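Local coordinates for protein sulfate adenylyltransferase, adenylylsulfate kinase (PDB 3CR8) that phosphorylates adenosine 5'-phosphosulfate with ATP to give 3'-phosphoadenylyl sulfate, the activated form of sulfate, as a hexameric APS kinase with an ATP sulfurylase-like part, at residues 39-44 against 84-89; 197-202 against 236-241. All blocks are in the same frame, centred on the assembly; numbering follows the deposited sequence.

Contact 1: residues 39-44 against 84-89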
ATOM      1  N   TRP A  39     -19.599  -4.637 -44.167  1.00 54.04           N
ATOM      2  CA  TRP A  39     -20.011  -4.594 -42.775  1.00 50.58           C
ATOM      3  C   TRP A  39     -20.956  -3.443 -42.406  1.00 59.38           C
ATOM      4  O   TRP A  39     -21.873  -3.638 -41.607  1.00 50.71           O
ATOM      5  CB  TRP A  39     -18.820  -4.671 -41.821  1.00 49.25           C
ATOM      6  CG  TRP A  39     -17.977  -3.449 -41.716  1.00 50.78           C
ATOM      7  CD1 TRP A  39     -16.754  -3.247 -42.278  1.00 56.07           C
ATOM      8  CD2 TRP A  39     -18.259  -2.272 -40.946  1.00 56.75           C
ATOM      9  NE1 TRP A  39     -16.261  -2.007 -41.925  1.00 41.39           N
ATOM     10  CE2 TRP A  39     -17.173  -1.392 -41.111  1.00 44.74           C
ATOM     11  CE3 TRP A  39     -19.328  -1.872 -40.140  1.00 51.72           C
ATOM     12  CZ2 TRP A  39     -17.139  -0.144 -40.512  1.00 30.78           C
ATOM     13  CZ3 TRP A  39     -19.276  -0.636 -39.550  1.00 48.84           C
ATOM     14  CH2 TRP A  39     -18.193   0.211 -39.743  1.00 41.48           C
ATOM     15  N   GLN A  40     -20.752  -2.260 -42.984  1.00 54.93           N
ATOM     16  CA  GLN A  40     -21.630  -1.131 -42.698  1.00 43.29           C
ATOM     17  C   GLN A  40     -23.054  -1.228 -43.267  1.00 57.95           C
ATOM     18  O   GLN A  40     -24.011  -0.744 -42.637  1.00 56.02           O
ATOM     19  CB  GLN A  40     -21.009   0.174 -43.135  1.00 31.84           C
ATOM     20  CG  GLN A  40     -20.163   0.067 -44.307  1.00 62.70           C
ATOM     21  CD  GLN A  40     -18.718   0.168 -43.924  1.00 67.54           C
ATOM     22  OE1 GLN A  40     -18.329   1.074 -43.176  1.00 64.02           O
ATOM     23  NE2 GLN A  40     -17.898  -0.757 -44.429  1.00 59.52           N
ATOM     24  N   GLN A  41     -23.211  -1.839 -44.441  1.00 57.41           N
ATOM     25  CA  GLN A  41     -24.553  -2.066 -44.984  1.00 51.16           C
ATOM     26  C   GLN A  41     -25.345  -3.079 -44.140  1.00 53.47           C
ATOM     27  O   GLN A  41     -26.559  -2.932 -43.953  1.00 36.84           O
ATOM     28  CB  GLN A  41     -24.491  -2.522 -46.440  1.00 49.05           C
ATOM     29  CG  GLN A  41     -23.742  -1.595 -47.368  1.00 51.47           C
ATOM     30  CD  GLN A  41     -24.145  -0.156 -47.190  1.00 57.88           C
ATOM     31  OE1 GLN A  41     -25.284   0.227 -47.448  1.00 49.54           O
ATOM     32  NE2 GLN A  41     -23.202   0.657 -46.744  1.00 60.41           N
ATOM     33  N   GLN A  42     -24.660  -4.115 -43.647  1.00 56.89           N
ATOM     34  CA  GLN A  42     -25.305  -5.085 -42.762  1.00 52.68           C
ATOM     35  C   GLN A  42     -25.807  -4.370 -41.522  1.00 45.76           C
ATOM     36  O   GLN A  42     -26.725  -4.830 -40.854  1.00 48.61           O
ATOM     37  CB  GLN A  42     -24.355  -6.200 -42.325  1.00 47.66           C
ATOM     38  CG  GLN A  42     -23.557  -6.848 -43.422  1.00 60.53           C
ATOM     39  CD  GLN A  42     -22.619  -7.895 -42.861  1.00 55.01           C
ATOM     40  OE1 GLN A  42     -22.852  -8.410 -41.769  1.00 47.61           O
ATOM     41  NE2 GLN A  42     -21.545  -8.201 -43.592  1.00 53.09           N
ATOM     42  N   CYS A  43     -25.182  -3.250 -41.199  1.00 46.66           N
ATOM     43  CA  CYS A  43     -25.561  -2.514 -40.014  1.00 49.88           C
ATOM     44  C   CYS A  43     -26.836  -1.825 -40.360  1.00 43.18           C
ATOM     45  O   CYS A  43     -27.837  -1.949 -39.664  1.00 48.48           O
ATOM     46  CB  CYS A  43     -24.504  -1.492 -39.646  1.00 46.69           C
ATOM     47  SG  CYS A  43     -23.135  -2.159 -38.754  1.00 52.73           S
ATOM     48  N   GLU A  44     -26.794  -1.093 -41.461  1.00 39.53           N
ATOM     49  CA  GLU A  44     -27.988  -0.441 -41.987  1.00 45.63           C
ATOM     50  C   GLU A  44     -29.141  -1.470 -42.101  1.00 51.60           C
ATOM     51  O   GLU A  44     -30.274  -1.224 -41.656  1.00 36.11           O
ATOM     52  CB  GLU A  44     -27.662   0.181 -43.351  1.00 36.44           C
ATOM     53  CG  GLU A  44     -28.324   1.486 -43.637  1.00 46.88           C
ATOM     54  CD  GLU A  44     -28.159   2.479 -42.494  1.00 68.10           C
ATOM     55  OE1 GLU A  44     -28.781   2.287 -41.433  1.00 65.08           O
ATOM     56  OE2 GLU A  44     -27.418   3.469 -42.654  1.00 68.91           O
ATOM     57  N   ILE A  84     -32.335   6.483 -45.984  1.00 49.74           N
ATOM     58  CA  ILE A  84     -31.892   5.117 -45.672  1.00 50.57           C
ATOM     59  C   ILE A  84     -31.765   4.319 -46.953  1.00 51.52           C
ATOM     60  O   ILE A  84     -32.736   4.114 -47.663  1.00 50.47           O
ATOM     61  CB  ILE A  84     -32.824   4.371 -44.725  1.00 46.99           C
ATOM     62  CG1 ILE A  84     -33.179   5.233 -43.510  1.00 44.40           C
ATOM     63  CG2 ILE A  84     -32.148   3.078 -44.298  1.00 51.01           C
ATOM     64  CD1 ILE A  84     -31.967   5.674 -42.700  1.00 42.68           C
ATOM     65  N   THR A  85     -30.555   3.881 -47.259  1.00 58.90           N
ATOM     66  CA  THR A  85     -30.324   3.242 -48.533  1.00 52.03           C
ATOM     67  C   THR A  85     -29.235   2.168 -48.435  1.00 67.14           C
ATOM     68  O   THR A  85     -28.312   2.278 -47.600  1.00 65.45           O
ATOM     69  CB  THR A  85     -30.003   4.298 -49.616  1.00 54.73           C
ATOM     70  OG1 THR A  85     -30.131   3.715 -50.916  1.00 75.56           O
ATOM     71  CG2 THR A  85     -28.618   4.841 -49.434  1.00 42.46           C
ATOM     72  N   LEU A  86     -29.367   1.141 -49.288  1.00 63.78           N
ATOM     73  CA  LEU A  86     -28.468  -0.014 -49.334  1.00 55.13           C
ATOM     74  C   LEU A  86     -27.525   0.101 -50.542  1.00 52.11           C
ATOM     75  O   LEU A  86     -27.981   0.336 -51.642  1.00 59.66           O
ATOM     76  CB  LEU A  86     -29.310  -1.276 -49.396  1.00 46.95           C
ATOM     77  CG  LEU A  86     -28.758  -2.646 -49.046  1.00 56.39           C
ATOM     78  CD1 LEU A  86     -28.085  -3.237 -50.273  1.00 60.87           C
ATOM     79  CD2 LEU A  86     -27.824  -2.586 -47.839  1.00 42.85           C
ATOM     80  N   THR A  87     -26.228  -0.066 -50.309  1.00 48.94           N
ATOM     81  CA  THR A  87     -25.240   0.025 -51.376  1.00 40.40           C
ATOM     82  C   THR A  87     -24.481  -1.288 -51.540  1.00 53.50           C
ATOM     83  O   THR A  87     -24.704  -2.242 -50.796  1.00 74.54           O
ATOM     84  CB  THR A  87     -24.232   1.160 -51.117  1.00 57.91           C
ATOM     85  OG1 THR A  87     -23.534   0.915 -49.889  1.00 68.24           O
ATOM     86  CG2 THR A  87     -24.949   2.499 -51.029  1.00 47.88           C
ATOM     87  N   SER A  88     -23.582  -1.327 -52.519  1.00 45.26           N
ATOM     88  CA  SER A  88     -22.789  -2.521 -52.784  1.00 58.13           C
ATOM     89  C   SER A  88     -21.923  -1.880 -53.863  1.00 64.70           C
ATOM     90  O   SER A  88     -22.276  -0.840 -54.419  1.00 61.99           O
ATOM     91  CB  SER A  88     -23.683  -3.762 -52.819  1.00 67.10           C
ATOM     92  OG  SER A  88     -22.924  -4.931 -53.075  1.00 65.66           O
ATOM     93  N   ARG A  89     -20.788  -2.508 -54.154  0.50 66.96           N
ATOM     94  CA  ARG A  89     -19.870  -2.000 -55.167  0.50 72.90           C
ATOM     95  C   ARG A  89     -19.665  -3.338 -55.870  0.50 72.83           C
ATOM     96  O   ARG A  89     -18.538  -3.815 -55.999  0.50 73.85           O
ATOM     97  CB  ARG A  89     -18.518  -1.396 -54.781  0.50 77.30           C
ATOM     98  CG  ARG A  89     -17.730  -2.228 -53.782  0.50 89.06           C
ATOM     99  CD  ARG A  89     -18.498  -2.405 -52.483  0.50 92.17           C
ATOM    100  NE  ARG A  89     -17.753  -3.200 -51.511  0.50102.50           N
ATOM    101  CZ  ARG A  89     -16.546  -3.710 -51.731  0.50114.60           C
ATOM    102  NH1 ARG A  89     -15.941  -3.509 -52.894  0.50110.83           N
ATOM    103  NH2 ARG A  89     -15.942  -4.422 -50.789  0.50112.68           N
TER

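Contact 2: residues 197-202 against 236-241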
ATOM      1  N   HIS A 197     -25.156   3.930 -24.567  1.00 41.61           N
ATOM      2  CA  HIS A 197     -25.526   3.277 -25.824  1.00 38.53           C
ATOM      3  C   HIS A 197     -24.431   3.483 -26.849  1.00 35.21           C
ATOM      4  O   HIS A 197     -24.639   4.170 -27.821  1.00 55.76           O
ATOM      5  CB  HIS A 197     -26.837   3.913 -26.314  1.00 35.73           C
ATOM      6  CG  HIS A 197     -27.782   2.965 -26.986  1.00 44.19           C
ATOM      7  ND1 HIS A 197     -27.719   1.600 -26.832  1.00 51.41           N
ATOM      8  CD2 HIS A 197     -28.851   3.204 -27.788  1.00 52.54           C
ATOM      9  CE1 HIS A 197     -28.691   1.031 -27.525  1.00 43.31           C
ATOM     10  NE2 HIS A 197     -29.391   1.981 -28.112  1.00 41.58           N
ATOM     11  N   PRO A 198     -23.242   2.902 -26.635  1.00 42.60           N
ATOM     12  CA  PRO A 198     -22.098   3.172 -27.528  1.00 47.71           C
ATOM     13  C   PRO A 198     -22.269   2.606 -28.947  1.00 49.79           C
ATOM     14  O   PRO A 198     -22.619   1.424 -29.099  1.00 38.78           O
ATOM     15  CB  PRO A 198     -20.931   2.445 -26.850  1.00 35.59           C
ATOM     16  CG  PRO A 198     -21.406   2.047 -25.513  1.00 34.89           C
ATOM     17  CD  PRO A 198     -22.897   1.926 -25.592  1.00 39.03           C
ATOM     18  N   GLN A 199     -22.003   3.425 -29.968  1.00 52.60           N
ATOM     19  CA  GLN A 199     -22.044   2.930 -31.341  1.00 51.89           C
ATOM     20  C   GLN A 199     -21.016   1.813 -31.583  1.00 46.98           C
ATOM     21  O   GLN A 199     -19.839   1.942 -31.253  1.00 44.21           O
ATOM     22  CB  GLN A 199     -21.907   4.077 -32.331  1.00 51.66           C
ATOM     23  CG  GLN A 199     -23.244   4.576 -32.804  1.00 57.50           C
ATOM     24  CD  GLN A 199     -23.340   6.088 -32.810  1.00 70.16           C
ATOM     25  OE1 GLN A 199     -22.335   6.791 -32.652  1.00 78.16           O
ATOM     26  NE2 GLN A 199     -24.558   6.600 -32.987  1.00 65.51           N
ATOM     27  N   VAL A 200     -21.467   0.700 -32.141  1.00 42.85           N
ATOM     28  CA  VAL A 200     -20.618  -0.475 -32.118  1.00 45.50           C
ATOM     29  C   VAL A 200     -20.346  -1.199 -33.458  1.00 54.06           C
ATOM     30  O   VAL A 200     -19.709  -2.259 -33.499  1.00 67.36           O
ATOM     31  CB  VAL A 200     -21.204  -1.525 -31.165  1.00 44.54           C
ATOM     32  CG1 VAL A 200     -21.104  -2.924 -31.752  1.00 61.35           C
ATOM     33  CG2 VAL A 200     -20.518  -1.435 -29.822  1.00 34.91           C
ATOM     34  N   GLY A 201     -20.783  -0.608 -34.557  1.00 48.30           N
ATOM     35  CA  GLY A 201     -20.651  -1.240 -35.853  1.00 55.04           C
ATOM     36  C   GLY A 201     -19.281  -1.340 -36.486  1.00 52.39           C
ATOM     37  O   GLY A 201     -18.614  -0.346 -36.728  1.00 64.85           O
ATOM     38  N   GLY A 202     -18.868  -2.557 -36.796  1.00 46.56           N
ATOM     39  CA  GLY A 202     -17.584  -2.794 -37.414  1.00 47.44           C
ATOM     40  C   GLY A 202     -17.539  -4.222 -37.878  1.00 56.46           C
ATOM     41  O   GLY A 202     -18.546  -4.856 -37.841  1.00 70.87           O
ATOM     42  N   ALA A 236     -24.257  -0.008 -35.388  1.00 54.30           N
ATOM     43  CA  ALA A 236     -24.284   0.983 -36.449  1.00 50.89           C
ATOM     44  C   ALA A 236     -22.916   1.622 -36.505  1.00 58.22           C
ATOM     45  O   ALA A 236     -22.136   1.511 -35.562  1.00 59.37           O
ATOM     46  CB  ALA A 236     -25.402   1.938 -36.216  1.00 52.52           C
ATOM     47  N   PRO A 237     -22.617   2.326 -37.598  1.00 72.13           N
ATOM     48  CA  PRO A 237     -21.325   3.007 -37.483  1.00 70.90           C
ATOM     49  C   PRO A 237     -21.762   4.331 -36.863  1.00 75.09           C
ATOM     50  O   PRO A 237     -22.936   4.696 -37.020  1.00 80.12           O
ATOM     51  CB  PRO A 237     -20.871   3.235 -38.936  1.00 66.16           C
ATOM     52  CG  PRO A 237     -21.997   2.609 -39.838  1.00 76.67           C
ATOM     53  CD  PRO A 237     -23.170   2.340 -38.943  1.00 72.85           C
ATOM     54  N   PRO A 238     -20.863   5.023 -36.143  1.00 74.27           N
ATOM     55  CA  PRO A 238     -21.145   6.440 -35.882  1.00 73.84           C
ATOM     56  C   PRO A 238     -21.373   7.179 -37.216  1.00 82.18           C
ATOM     57  O   PRO A 238     -20.712   6.878 -38.219  1.00 79.72           O
ATOM     58  CB  PRO A 238     -19.862   6.937 -35.210  1.00 65.95           C
ATOM     59  CG  PRO A 238     -19.256   5.720 -34.594  1.00 70.87           C
ATOM     60  CD  PRO A 238     -19.651   4.547 -35.453  1.00 67.35           C
ATOM     61  N   PRO A 239     -22.323   8.122 -37.248  1.00 70.72           N
ATOM     62  CA  PRO A 239     -22.598   8.810 -38.509  1.00 79.90           C
ATOM     63  C   PRO A 239     -21.591   9.932 -38.651  1.00 97.41           C
ATOM     64  O   PRO A 239     -20.745  10.079 -37.760  1.00 93.14           O
ATOM     65  CB  PRO A 239     -23.990   9.421 -38.284  1.00 71.76           C
ATOM     66  CG  PRO A 239     -24.395   9.068 -36.868  1.00 68.46           C
ATOM     67  CD  PRO A 239     -23.147   8.649 -36.155  1.00 71.16           C
ATOM     68  N   GLU A 240     -21.656  10.716 -39.723  1.00 90.55           N
ATOM     69  CA  GLU A 240     -20.860  11.944 -39.719  1.00 96.17           C
ATOM     70  C   GLU A 240     -21.692  13.208 -39.395  1.00 82.54           C
ATOM     71  O   GLU A 240     -22.784  13.416 -39.940  1.00 77.01           O
ATOM     72  CB  GLU A 240     -19.858  12.051 -40.890  1.00 84.67           C
ATOM     73  CG  GLU A 240     -18.387  11.665 -40.470  1.00100.97           C
ATOM     74  CD  GLU A 240     -17.923  12.224 -39.086  1.00115.37           C
ATOM     75  OE1 GLU A 240     -18.185  11.582 -38.043  1.00119.01           O
ATOM     76  OE2 GLU A 240     -17.255  13.283 -39.032  1.00 77.77           O
ATOM     77  N   ALA A 241     -21.179  13.966 -38.387  1.00 84.96           N
ATOM     78  CA  ALA A 241     -21.921  15.027 -37.657  1.00 84.88           C
ATOM     79  C   ALA A 241     -22.654  16.001 -38.573  1.00 71.79           C
ATOM     80  O   ALA A 241     -22.062  16.656 -39.423  1.00 69.16           O
ATOM     81  CB  ALA A 241     -21.011  15.805 -36.620  1.00 73.29           C
TER

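Contact 1: residues 39-44 against 84-89
Residues 39-44 of helix 39-50 lie over the weakly bonded strand 86-88 and the loop leading into it, the backbones coming nearest at Gln41 and Leu86, with CA atoms 6.2 Å apart. Gln41 carries the contact. Its CG stands anti to the carbonyl carbon (chi1 -56°), and a bend at chi2 folds the amide across Thr87 at about a right angle. There OE1 accepts the backbone N-H of Thr87, the N to OE1 distance being 3.0 Å; the bond is moderately straight (155° at the hydrogen), and the donor sits above the carbonyl plane. On the aliphatic side, Gln41 CB rests on Leu86 CD2 at 3.6 Å. One turn on, Glu44 CG lies 4.2 Å from Ile84 CG2, the two side chains crossing obliquely, while OE1 of its carboxylate is hydrogen-bonded to Tyr53 OH. An alanine in place of Gln41 would lose the acceptor for Thr87 N and would probably loosen the seat of the helix on the strand. Within the PUA-like domain, strand 86-88 pairs antiparallel with strand 126-135 through Leu86 with Leu129 and Ser88 with Trp127, and Phe59 of strand 58-59 packs against Ile84 and Leu86.

Contact 2: residues 197-202 against 236-241
Two loops that follow neighbouring parallel strands, 193-196 and 229-231, of the ATP sulfurylase-like domain meet here, and neither segment has regular secondary structure. One backbone hydrogen bond ties them: Gly201 N donates to Ala236 O at 2.7 Å, bent to 140° at the hydrogen, with the donor above the carbonyl plane. A CB on Gly201 would probably collide with that same carbonyl oxygen, consistent with glycine at this close pass. Beside the bond, Gln199 slides along the ring of Pro238 in the opposite sense. Its CB lies 3.9 Å from Pro238 CG, and a bend at chi2 (135°) brings the amide along the same proline, so that OE1 comes 3.5 Å from Pro238 CA. The amide also reaches the next proline, NE2 and OE1 both standing 4.0 Å from Pro239 CD, where the two side chains cross at about a right angle. Arg249 of helix 244-256 touches both Gln199 and Pro239, while Val200 points away from 236-241 and packs on Tyr210 and Val214 of helix 210-220. Loops emerging side by side from the carboxyl ends of adjacent parallel strands are characteristic of the Rossmann-like alpha/beta fold of the HUP class, to which ATP sulfurylase belongs.

Contacts 1 and 2 follow one another along the chain, their centres 13 Å apart, and helix 39-50 bridges them. The helix side bearing Gln41 and Glu44 meets strand 86-88, whereas Trp39 and Cys43 reach the loops of contact 2. Trp39 CE3 packs 3.4 Å from Gly202 CA, Cys43 SG lies 3.9 Å from Gly201 CA, and Cys43 CB is 4.0 Å from Ala236 CA; Pro237 also touches both side chains. Helix 39-50, within the PUA-like range, thus meets loops of the ATP sulfurylase-like range directly. Both contacts lie away from the predicted ATP site of the kinase part, the P-loop running from Gly376 to Ser383.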